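Local coordinates for protein 3-oxosteroid 1-dehydrogenase (Sterolibacterium denitrificans, PDB 7P18) that probably catalyses the FAD-dependent 1,2-dehydrogenation of 3-oxosteroids, such as cholest-4-en-3-one, to 3-oxo-Delta(1)-steroids, at residues Gln108-His113 with Ser163-Glu168. Numbering follows the deposited sequence.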
ATOM      1  N   GLN A 108       9.889   6.539  14.695  1.00 24.06           N
ATOM      2  CA  GLN A 108      10.813   5.395  14.888  1.00 26.80           C
ATOM      3  C   GLN A 108      10.265   4.182  14.106  1.00 28.38           C
ATOM      4  O   GLN A 108       9.067   3.864  14.245  1.00 27.57           O
ATOM      5  CB  GLN A 108      11.011   5.098  16.384  1.00 29.67           C
ATOM      6  CG  GLN A 108      11.596   6.268  17.194  1.00 29.70           C
ATOM      7  CD  GLN A 108      13.039   6.545  16.848  1.00 30.26           C
ATOM      8  OE1 GLN A 108      13.871   5.627  16.899  1.00 31.00           O
ATOM      9  NE2 GLN A 108      13.324   7.762  16.403  1.00 28.70           N
ATOM     10  N   TYR A 109      11.132   3.517  13.325  1.00 23.84           N
ATOM     11  CA  TYR A 109      10.874   2.252  12.599  1.00 23.65           C
ATOM     12  C   TYR A 109      11.573   1.108  13.322  1.00 22.99           C
ATOM     13  O   TYR A 109      12.726   1.304  13.753  1.00 24.35           O
ATOM     14  CB  TYR A 109      11.320   2.321  11.134  1.00 23.68           C
ATOM     15  CG  TYR A 109      10.213   2.827  10.236  1.00 21.84           C
ATOM     16  CD1 TYR A 109       9.981   4.182  10.065  1.00 22.81           C
ATOM     17  CD2 TYR A 109       9.333   1.935   9.639  1.00 21.61           C
ATOM     18  CE1 TYR A 109       8.914   4.658   9.323  1.00 24.46           C
ATOM     19  CE2 TYR A 109       8.275   2.390   8.849  1.00 20.10           C
ATOM     20  CZ  TYR A 109       8.049   3.745   8.715  1.00 22.23           C
ATOM     21  OH  TYR A 109       6.999   4.207   7.961  1.00 24.36           O
ATOM     22  N   PHE A 110      10.925  -0.045  13.368  1.00 22.10           N
ATOM     23  CA  PHE A 110      11.497  -1.294  13.919  1.00 23.89           C
ATOM     24  C   PHE A 110      11.038  -2.455  13.044  1.00 26.26           C
ATOM     25  O   PHE A 110      10.034  -2.340  12.323  1.00 23.10           O
ATOM     26  CB  PHE A 110      11.080  -1.478  15.387  1.00 24.92           C
ATOM     27  CG  PHE A 110       9.598  -1.664  15.593  1.00 24.60           C
ATOM     28  CD1 PHE A 110       8.735  -0.575  15.600  1.00 25.69           C
ATOM     29  CD2 PHE A 110       9.061  -2.915  15.754  1.00 26.78           C
ATOM     30  CE1 PHE A 110       7.369  -0.750  15.778  1.00 24.27           C
ATOM     31  CE2 PHE A 110       7.696  -3.097  15.899  1.00 26.47           C
ATOM     32  CZ  PHE A 110       6.853  -2.016  15.940  1.00 26.83           C
ATOM     33  N   PRO A 111      11.721  -3.614  13.074  1.00 24.43           N
ATOM     34  CA  PRO A 111      11.376  -4.719  12.183  1.00 22.58           C
ATOM     35  C   PRO A 111      10.105  -5.462  12.611  1.00 25.71           C
ATOM     36  O   PRO A 111       9.855  -5.587  13.811  1.00 22.86           O
ATOM     37  CB  PRO A 111      12.567  -5.702  12.265  1.00 24.57           C
ATOM     38  CG  PRO A 111      13.680  -4.854  12.884  1.00 25.86           C
ATOM     39  CD  PRO A 111      12.950  -3.908  13.842  1.00 26.59           C
ATOM     40  N   CYS A 112       9.339  -5.928  11.624  1.00 22.78           N
ATOM     41  CA  CYS A 112       8.322  -6.989  11.793  1.00 22.19           C
ATOM     42  C   CYS A 112       9.025  -8.351  11.708  1.00 23.66           C
ATOM     43  O   CYS A 112       9.174  -8.921  10.600  1.00 23.07           O
ATOM     44  CB  CYS A 112       7.213  -6.831  10.769  1.00 22.59           C
ATOM     45  SG  CYS A 112       6.411  -5.211  10.856  1.00 27.94           S
ATOM     46  N   HIS A 113       9.488  -8.853  12.856  1.00 23.51           N
ATOM     47  CA  HIS A 113      10.464  -9.965  12.955  1.00 24.55           C
ATOM     48  C   HIS A 113       9.918 -11.245  12.325  1.00 26.12           C
ATOM     49  O   HIS A 113      10.733 -12.074  11.820  1.00 26.36           O
ATOM     50  CB  HIS A 113      10.884 -10.197  14.427  1.00 25.73           C
ATOM     51  CG  HIS A 113      11.523  -8.996  15.033  1.00 24.44           C
ATOM     52  ND1 HIS A 113      12.785  -8.572  14.652  1.00 25.34           N
ATOM     53  CD2 HIS A 113      11.110  -8.146  15.998  1.00 26.29           C
ATOM     54  CE1 HIS A 113      13.113  -7.496  15.315  1.00 26.64           C
ATOM     55  NE2 HIS A 113      12.090  -7.200  16.149  1.00 25.36           N
ATOM     56  N   SER A 163      -5.635   3.012  17.857  1.00 38.14           N
ATOM     57  CA  SER A 163      -4.501   2.770  16.917  1.00 34.93           C
ATOM     58  C   SER A 163      -3.720   1.549  17.414  1.00 34.67           C
ATOM     59  O   SER A 163      -3.514   1.453  18.655  1.00 35.75           O
ATOM     60  CB  SER A 163      -3.651   3.971  16.811  1.00 32.13           C
ATOM     61  OG  SER A 163      -4.364   5.021  16.160  1.00 36.64           O
ATOM     62  N   MET A 164      -3.315   0.652  16.500  1.00 34.88           N
ATOM     63  CA  MET A 164      -2.345  -0.438  16.807  1.00 33.40           C
ATOM     64  C   MET A 164      -1.249  -0.511  15.736  1.00 35.99           C
ATOM     65  O   MET A 164      -1.491  -0.093  14.587  1.00 31.51           O
ATOM     66  CB  MET A 164      -3.056  -1.785  16.848  1.00 34.56           C
ATOM     67  CG  MET A 164      -4.198  -1.826  17.887  1.00 43.62           C
ATOM     68  SD  MET A 164      -5.113  -3.374  17.793  1.00 49.67           S
ATOM     69  CE  MET A 164      -5.430  -3.535  16.020  1.00 53.81           C
ATOM     70  N   THR A 165      -0.090  -1.061  16.111  1.00 34.10           N
ATOM     71  CA  THR A 165       0.979  -1.481  15.178  1.00 30.21           C
ATOM     72  C   THR A 165       0.524  -2.780  14.550  1.00 32.10           C
ATOM     73  O   THR A 165      -0.348  -3.455  15.141  1.00 36.35           O
ATOM     74  CB  THR A 165       2.311  -1.677  15.909  1.00 30.71           C
ATOM     75  OG1 THR A 165       2.146  -2.742  16.855  1.00 29.70           O
ATOM     76  CG2 THR A 165       2.751  -0.411  16.604  1.00 33.07           C
ATOM     77  N   ALA A 166       1.070  -3.126  13.396  1.00 26.67           N
ATOM     78  CA  ALA A 166       0.839  -4.431  12.735  1.00 30.63           C
ATOM     79  C   ALA A 166       1.313  -5.542  13.671  1.00 34.06           C
ATOM     80  O   ALA A 166       0.647  -6.587  13.742  1.00 33.02           O
ATOM     81  CB  ALA A 166       1.529  -4.508  11.400  1.00 30.36           C
ATOM     82  N   THR A 167       2.412  -5.312  14.384  1.00 32.03           N
ATOM     83  CA  THR A 167       2.944  -6.297  15.362  1.00 32.06           C
ATOM     84  C   THR A 167       1.872  -6.561  16.439  1.00 36.87           C
ATOM     85  O   THR A 167       1.490  -7.733  16.593  1.00 38.96           O
ATOM     86  CB  THR A 167       4.255  -5.803  15.981  1.00 33.01           C
ATOM     87  OG1 THR A 167       5.157  -5.538  14.893  1.00 31.26           O
ATOM     88  CG2 THR A 167       4.833  -6.816  16.949  1.00 36.65           C
ATOM     89  N   GLU A 168       1.419  -5.506  17.121  1.00 35.85           N
ATOM     90  CA  GLU A 168       0.382  -5.558  18.200  1.00 40.93           C
ATOM     91  C   GLU A 168      -0.863  -6.222  17.632  1.00 40.34           C
ATOM     92  O   GLU A 168      -1.406  -7.114  18.289  1.00 46.69           O
ATOM     93  CB  GLU A 168      -0.023  -4.174  18.704  1.00 34.54           C
ATOM     94  CG  GLU A 168       0.890  -3.562  19.735  1.00 39.19           C
ATOM     95  CD  GLU A 168       0.564  -2.109  19.924  1.00 40.00           C
ATOM     96  OE1 GLU A 168      -0.277  -1.621  19.146  1.00 39.83           O
ATOM     97  OE2 GLU A 168       1.175  -1.453  20.812  1.00 43.17           O
TER
HETATM   98  O   HOH W   1       7.790  -6.465  15.358  1.00 26.50           O
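F110 and T167 make the closest direct approach, with the F110 ring reaching from strand 109-111 to the first turn of helix 166-174. The ring atom CE2 of F110 lies 3.7 Å from T167 OG1, which approaches the ring obliquely. With CG lodged between the backbone N and the carbonyl carbon (chi1 64°), the phenyl group of F110 extends toward the helix start. Its outer edge is approached by the T165 methyl, CG2 standing 4.5 Å from F110 CZ and near the ring plane. C112 adds a looser contact, its SG 4.2 Å from T167 OG1. No direct hydrogen bond crosses the contact; one water spans it instead, donating to P111 O at 2.7 Å and to T167 OG1 at 2.8 Å. T167 OG1 is also hydrogen-bonded to E133 OE2, on strand 131-138, the antiparallel neighbour of 109-111, and E133 OE1 accepts from A166 N. The helix opens with a capping box: E168 N donates to T165 OG1 (2.9 Å, 162° at the hydrogen), and T165 N returns a bond to E168 OE1 (3.1 Å), meeting it 46° out of the carboxylate plane. A166, the first residue of the helix, touches the bound androsta-1,4-diene-3,17-dione and is part of its pocket, while the C112 side chain stays about 7 Å from the steroid.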